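Local coordinates for iron-regulated ABC transporter siderophore-binding protein SirA (PDB 3MWF) that binds the iron(III)-siderophore staphyloferrin B, probably handing it to an ABC transporter for iron uptake, at residues A[114-119]-A[178-183]; A[137-142]-A[279-284]. One frame throughout, in Å; residues are numbered along the deposited sequence. Where two conformers were deposited one is given.

Interaction 1: A[114-119]-A[178-183]; sequences FKFKDT and GGYAGE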
loop_
_atom_site.group_PDB
_atom_site.type_symbol
_atom_site.label_atom_id
_atom_site.label_comp_id
_atom_site.label_asym_id
_atom_site.label_seq_id
_atom_site.Cartn_x
_atom_site.Cartn_y
_atom_site.Cartn_z
ATOM N N PHE A 114 -2.325 -1.160 4.356
ATOM C CA PHE A 114 -1.841 -1.602 3.027
ATOM C C PHE A 114 -2.496 -2.877 2.506
ATOM O O PHE A 114 -2.215 -3.291 1.349
ATOM C CB PHE A 114 -0.298 -1.740 3.005
ATOM C CG PHE A 114 0.242 -2.667 4.056
ATOM C CD1 PHE A 114 0.093 -4.068 3.927
ATOM C CD2 PHE A 114 0.893 -2.156 5.175
ATOM C CE1 PHE A 114 0.579 -4.928 4.934
ATOM C CE2 PHE A 114 1.404 -2.976 6.168
ATOM C CZ PHE A 114 1.258 -4.391 6.050
ATOM N N LYS A 115 -3.347 -3.502 3.332
ATOM C CA LYS A 115 -4.018 -4.751 2.883
ATOM C C LYS A 115 -5.300 -4.382 2.144
ATOM O O LYS A 115 -6.420 -4.439 2.702
ATOM C CB LYS A 115 -4.273 -5.707 4.056
ATOM C CG LYS A 115 -2.976 -6.196 4.743
ATOM C CD LYS A 115 -3.304 -7.027 6.004
ATOM C CE LYS A 115 -2.020 -7.501 6.730
ATOM N NZ LYS A 115 -1.462 -8.735 6.118
ATOM N N PHE A 116 -5.122 -3.973 0.886
ATOM C CA PHE A 116 -6.197 -3.306 0.148
ATOM C C PHE A 116 -7.385 -4.256 -0.083
ATOM O O PHE A 116 -8.518 -3.801 -0.231
ATOM C CB PHE A 116 -5.662 -2.714 -1.158
ATOM C CG PHE A 116 -5.380 -3.761 -2.210
ATOM C CD1 PHE A 116 -4.148 -4.410 -2.252
ATOM C CD2 PHE A 116 -6.374 -4.112 -3.130
ATOM C CE1 PHE A 116 -3.888 -5.399 -3.207
ATOM C CE2 PHE A 116 -6.134 -5.111 -4.085
ATOM C CZ PHE A 116 -4.877 -5.752 -4.122
ATOM N N LYS A 117 -7.134 -5.575 -0.056
ATOM C CA LYS A 117 -8.238 -6.531 -0.212
ATOM C C LYS A 117 -9.110 -6.526 1.034
ATOM O O LYS A 117 -10.338 -6.587 0.942
ATOM C CB LYS A 117 -7.699 -7.930 -0.548
ATOM C CG LYS A 117 -7.019 -7.964 -1.927
ATOM C CD LYS A 117 -6.154 -9.226 -2.175
ATOM C CE LYS A 117 -5.102 -9.411 -1.064
ATOM N NZ LYS A 117 -3.655 -9.646 -1.435
ATOM N N ASP A 118 -8.482 -6.428 2.200
ATOM C CA ASP A 118 -9.232 -6.347 3.449
ATOM C C ASP A 118 -9.993 -5.026 3.554
ATOM O O ASP A 118 -11.154 -4.990 3.971
ATOM C CB ASP A 118 -8.302 -6.580 4.643
ATOM C CG ASP A 118 -7.764 -8.005 4.679
ATOM O OD1 ASP A 118 -8.270 -8.863 3.907
ATOM O OD2 ASP A 118 -6.846 -8.283 5.464
ATOM N N THR A 119 -9.348 -3.934 3.148
ATOM C CA THR A 119 -10.010 -2.616 3.077
ATOM C C THR A 119 -11.234 -2.686 2.147
ATOM O O THR A 119 -12.299 -2.176 2.480
ATOM C CB THR A 119 -9.001 -1.558 2.577
ATOM O OG1 THR A 119 -7.875 -1.595 3.446
ATOM C CG2 THR A 119 -9.593 -0.146 2.585
ATOM N N GLY A 178 6.683 -7.791 3.165
ATOM C CA GLY A 178 5.245 -7.676 3.048
ATOM C C GLY A 178 4.943 -6.213 2.756
ATOM O O GLY A 178 5.564 -5.586 1.880
ATOM N N GLY A 179 4.021 -5.647 3.508
ATOM C CA GLY A 179 3.581 -4.302 3.192
ATOM C C GLY A 179 2.869 -4.265 1.844
ATOM O O GLY A 179 2.508 -5.313 1.273
ATOM N N TYR A 180 2.638 -3.061 1.336
ATOM C CA TYR A 180 1.799 -2.929 0.149
ATOM C C TYR A 180 2.345 -3.719 -1.040
ATOM O O TYR A 180 1.618 -4.577 -1.590
ATOM C CB TYR A 180 1.668 -1.455 -0.264
ATOM C CG TYR A 180 0.667 -1.308 -1.376
ATOM C CD1 TYR A 180 -0.714 -1.449 -1.115
ATOM C CD2 TYR A 180 1.086 -1.056 -2.689
ATOM C CE1 TYR A 180 -1.633 -1.343 -2.142
ATOM C CE2 TYR A 180 0.141 -0.953 -3.729
ATOM C CZ TYR A 180 -1.192 -1.097 -3.439
ATOM O OH TYR A 180 -2.136 -0.970 -4.425
ATOM N N ALA A 181 3.574 -3.398 -1.464
ATOM C CA ALA A 181 4.111 -4.023 -2.684
ATOM C C ALA A 181 4.542 -5.451 -2.404
ATOM O O ALA A 181 4.334 -6.318 -3.230
ATOM C CB ALA A 181 5.284 -3.222 -3.266
ATOM N N GLY A 182 5.104 -5.701 -1.222
ATOM C CA GLY A 182 5.531 -7.077 -0.886
ATOM C C GLY A 182 4.406 -8.110 -0.901
ATOM O O GLY A 182 4.593 -9.256 -1.370
ATOM N N GLU A 183 3.235 -7.733 -0.393
ATOM C CA GLU A 183 2.092 -8.641 -0.474
ATOM C C GLU A 183 1.587 -8.866 -1.900
ATOM O O GLU A 183 1.204 -9.989 -2.238
ATOM C CB GLU A 183 0.937 -8.201 0.422
ATOM C CG GLU A 183 1.303 -8.274 1.927
ATOM C CD GLU A 183 0.076 -8.305 2.827
ATOM O OE1 GLU A 183 -1.074 -8.297 2.362
ATOM O OE2 GLU A 183 0.255 -8.379 4.046
HETATM O O HOH W 1 -1.010 -4.981 -0.658
HETATM O O HOH W 2 -3.036 -9.716 3.451
HETATM O O HOH W 3 -2.348 -7.193 0.180
#
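K115 and E183 join in a salt bridge, NZ to OE2 at 2.7 Å, with the lysine meeting the syn lone pair of that oxygen, on the side of OE1. The K115 chain is extended until its last bend (chi4 -83°), which turns NZ onto the carboxylate. E183 OE1 is served by two waters, one donating to it at 2.7 Å and accepting from K115 NZ, the other donating to it and accepting from K117 NZ. Both carboxylate oxygens are thus satisfied, and the two lysines would probably stabilise the negative charge. K117 reaches E183 only through that water; its salt bridge is to D187. A third water donates to F114 O and Y180 O at once, bridging two carbonyls that cannot bond to each other; F114 O also takes a weak bond from F116 N. The phenolic end of Y180 is satisfied elsewhere, by G276 O. The F114 ring is held on a face and at an edge. G179 CA lies over its centre, 3.5 Å from the centroid and 11° off the normal, a CH-pi contact; E183 OE2 reaches the edge, the carboxylate plane turned 86° from the ring. F114 itself lines the staphyloferrin B pocket. The CB atoms of F114 and Y180 pack at 3.8 Å. K115 occupies the N-cap position of helix 116-127, a few residues past strand 107-110 of one sheet; helix 179-187 follows strand 173-176 of the other. The contact therefore joins the two halves of the binding protein next to the siderophore pocket, with helix 277-290 packed against F116 and Y180.

Interaction 2: A[137-142]-A[279-284]; sequences LKKYDD and SSLKLI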
loop_
_atom_site.group_PDB
_atom_site.type_symbol
_atom_site.label_atom_id
_atom_site.label_comp_id
_atom_site.label_asym_id
_atom_site.label_seq_id
_atom_site.Cartn_x
_atom_site.Cartn_y
_atom_site.Cartn_z
ATOM N N LEU A 137 -12.456 -7.223 -6.584
ATOM C CA LEU A 137 -11.508 -8.236 -6.162
ATOM C C LEU A 137 -11.387 -9.353 -7.200
ATOM O O LEU A 137 -10.285 -9.837 -7.462
ATOM C CB LEU A 137 -11.863 -8.755 -4.769
ATOM C CG LEU A 137 -11.722 -7.657 -3.682
ATOM C CD1 LEU A 137 -11.955 -8.223 -2.286
ATOM C CD2 LEU A 137 -10.364 -6.956 -3.738
ATOM N N LYS A 138 -12.508 -9.718 -7.833
ATOM C CA LYS A 138 -12.452 -10.661 -8.964
ATOM C C LYS A 138 -11.555 -10.126 -10.093
ATOM O O LYS A 138 -10.734 -10.866 -10.623
ATOM C CB LYS A 138 -13.869 -10.986 -9.483
ATOM C CG LYS A 138 -13.936 -11.950 -10.671
ATOM C CD LYS A 138 -13.833 -13.422 -10.251
ATOM C CE LYS A 138 -15.182 -14.064 -9.950
ATOM N NZ LYS A 138 -15.711 -13.723 -8.577
ATOM N N LYS A 139 -11.711 -8.849 -10.443
ATOM C CA LYS A 139 -10.873 -8.204 -11.445
ATOM C C LYS A 139 -9.375 -8.254 -11.078
ATOM O O LYS A 139 -8.519 -8.473 -11.944
ATOM C CB LYS A 139 -11.328 -6.748 -11.651
ATOM C CG LYS A 139 -10.636 -6.042 -12.786
ATOM C CD LYS A 139 -11.549 -4.993 -13.474
ATOM C CE LYS A 139 -11.029 -3.565 -13.269
ATOM N NZ LYS A 139 -11.276 -3.024 -11.884
ATOM N N TYR A 140 -9.062 -8.024 -9.800
ATOM C CA TYR A 140 -7.684 -8.116 -9.364
ATOM C C TYR A 140 -7.160 -9.557 -9.475
ATOM O O TYR A 140 -6.067 -9.789 -9.995
ATOM C CB TYR A 140 -7.507 -7.565 -7.932
ATOM C CG TYR A 140 -6.126 -7.830 -7.346
ATOM C CD1 TYR A 140 -5.038 -7.009 -7.652
ATOM C CD2 TYR A 140 -5.927 -8.888 -6.464
ATOM C CE1 TYR A 140 -3.765 -7.278 -7.127
ATOM C CE2 TYR A 140 -4.682 -9.148 -5.935
ATOM C CZ TYR A 140 -3.621 -8.339 -6.248
ATOM O OH TYR A 140 -2.401 -8.619 -5.694
ATOM N N ASP A 141 -7.947 -10.505 -8.991
ATOM C CA ASP A 141 -7.577 -11.923 -9.031
ATOM C C ASP A 141 -7.329 -12.395 -10.458
ATOM O O ASP A 141 -6.352 -13.116 -10.724
ATOM C CB ASP A 141 -8.662 -12.774 -8.384
ATOM C CG ASP A 141 -8.665 -12.684 -6.877
ATOM O OD1 ASP A 141 -7.692 -12.153 -6.262
ATOM O OD2 ASP A 141 -9.657 -13.166 -6.289
ATOM N N ASP A 142 -8.188 -11.953 -11.384
ATOM C CA ASP A 142 -7.992 -12.245 -12.801
ATOM C C ASP A 142 -6.674 -11.717 -13.332
ATOM O O ASP A 142 -5.964 -12.413 -14.045
ATOM C CB ASP A 142 -9.163 -11.727 -13.644
ATOM C CG ASP A 142 -10.427 -12.536 -13.438
ATOM O OD1 ASP A 142 -10.366 -13.675 -12.917
ATOM O OD2 ASP A 142 -11.506 -12.027 -13.795
ATOM N N SER A 279 -4.078 1.342 -7.374
ATOM C CA SER A 279 -2.636 1.162 -7.550
ATOM C C SER A 279 -2.235 -0.281 -7.734
ATOM O O SER A 279 -1.187 -0.552 -8.311
ATOM C CB SER A 279 -1.843 1.685 -6.352
ATOM O OG SER A 279 -1.913 3.082 -6.277
ATOM N N SER A 280 -3.032 -1.199 -7.196
ATOM C CA SER A 280 -2.688 -2.642 -7.309
ATOM C C SER A 280 -2.641 -3.037 -8.788
ATOM O O SER A 280 -1.665 -3.660 -9.248
ATOM C CB SER A 280 -3.631 -3.556 -6.486
ATOM O OG SER A 280 -4.925 -3.717 -7.056
ATOM N N LEU A 281 -3.660 -2.602 -9.535
ATOM C CA LEU A 281 -3.721 -2.888 -10.964
ATOM C C LEU A 281 -2.588 -2.178 -11.695
ATOM O O LEU A 281 -1.931 -2.758 -12.579
ATOM C CB LEU A 281 -5.098 -2.466 -11.515
ATOM C CG LEU A 281 -6.300 -3.076 -10.778
ATOM C CD1 LEU A 281 -7.605 -2.578 -11.423
ATOM C CD2 LEU A 281 -6.270 -4.615 -10.795
ATOM N N LYS A 282 -2.330 -0.925 -11.318
ATOM C CA LYS A 282 -1.206 -0.192 -11.873
ATOM C C LYS A 282 0.173 -0.805 -11.593
ATOM O O LYS A 282 1.050 -0.776 -12.443
ATOM C CB LYS A 282 -1.256 1.260 -11.416
ATOM C CG LYS A 282 -0.282 2.158 -12.111
ATOM C CD LYS A 282 -0.880 2.622 -13.432
ATOM C CE LYS A 282 -0.114 3.805 -13.966
ATOM N NZ LYS A 282 1.171 3.337 -14.555
ATOM N N LEU A 283 0.369 -1.319 -10.385
ATOM C CA LEU A 283 1.633 -1.963 -10.036
ATOM C C LEU A 283 1.881 -3.181 -10.947
ATOM O O LEU A 283 2.972 -3.323 -11.521
ATOM C CB LEU A 283 1.652 -2.322 -8.534
ATOM C CG LEU A 283 2.991 -2.746 -7.918
ATOM C CD1 LEU A 283 2.939 -2.643 -6.386
ATOM C CD2 LEU A 283 3.376 -4.177 -8.332
ATOM N N ILE A 284 0.851 -3.985 -11.151
ATOM C CA ILE A 284 0.950 -5.162 -12.043
ATOM C C ILE A 284 1.307 -4.721 -13.480
ATOM O O ILE A 284 2.187 -5.304 -14.135
ATOM C CB ILE A 284 -0.341 -6.022 -12.004
ATOM C CG1 ILE A 284 -0.567 -6.606 -10.581
ATOM C CG2 ILE A 284 -0.204 -7.191 -12.988
ATOM C CD1 ILE A 284 -1.949 -7.265 -10.296
#
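The ring of Y140 reaches across to S280, L281 and I284: S280 OG and I284 CD1 lie on opposite sides of its plane, both approaching obliquely, and L281 CD2 lies near the plane. Its CG is anti to the backbone N (chi1 171°), and the CD1-CE1 side of the ring faces helix 277-290. The I284 side chain crosses that of Y140 at about a right angle and brings CD1 to 3.7 Å from Y140 CE1. On the other side of the plane, S280 OG is 3.3 Å from Y140 CD1; the hydroxyl's hydrogen bond goes to Y277 O, about one turn back in its own helix. L281 CD2 sits at the ring edge, 4.1 Å from Y140 CD1, and packs on Y140 CA as well. Segments 137-142 and 279-284 run almost parallel, 12° between their N-to-C directions, with axes 10.5 Å apart at closest approach. Helix 130-155 is the long backbone helix that spans both lobes in class III, or cluster A, binding proteins of this kind, and helix 277-290 lies against it here. The K139 and L281 side chains cross at about a right angle, K139 NZ coming to 3.7 Å from L281 CD1 while bonding to Y277 OH. Bends at chi2, chi3 and chi4 shape that lysine. No hydrogen bond crosses between the two segments, so packing alone carries their direct contact. The hydroxyl of Y140 is held by D187, and beyond the segments I284 continues onto V144 and F147 of the long helix.

Interaction 2 lies farther from the siderophore than interaction 1, their centres 12 Å apart. F114 of interaction 1 comes within about 4 Å of staphyloferrin B and about 9 Å of the iron(III) ion, side chain to ligand or metal; the S280 side chain of interaction 2 stays about 13 Å from the siderophore. F116 joins the two contacts: its CZ is 3.5 Å from S280 CB, and its ring meets that of Y140 edge-to-face. Y180 OH approaches S280 N to 2.9 Å. D187 OD2 ties the two contacts, as salt-bridge partner of K117 and hydrogen-bond partner of Y140.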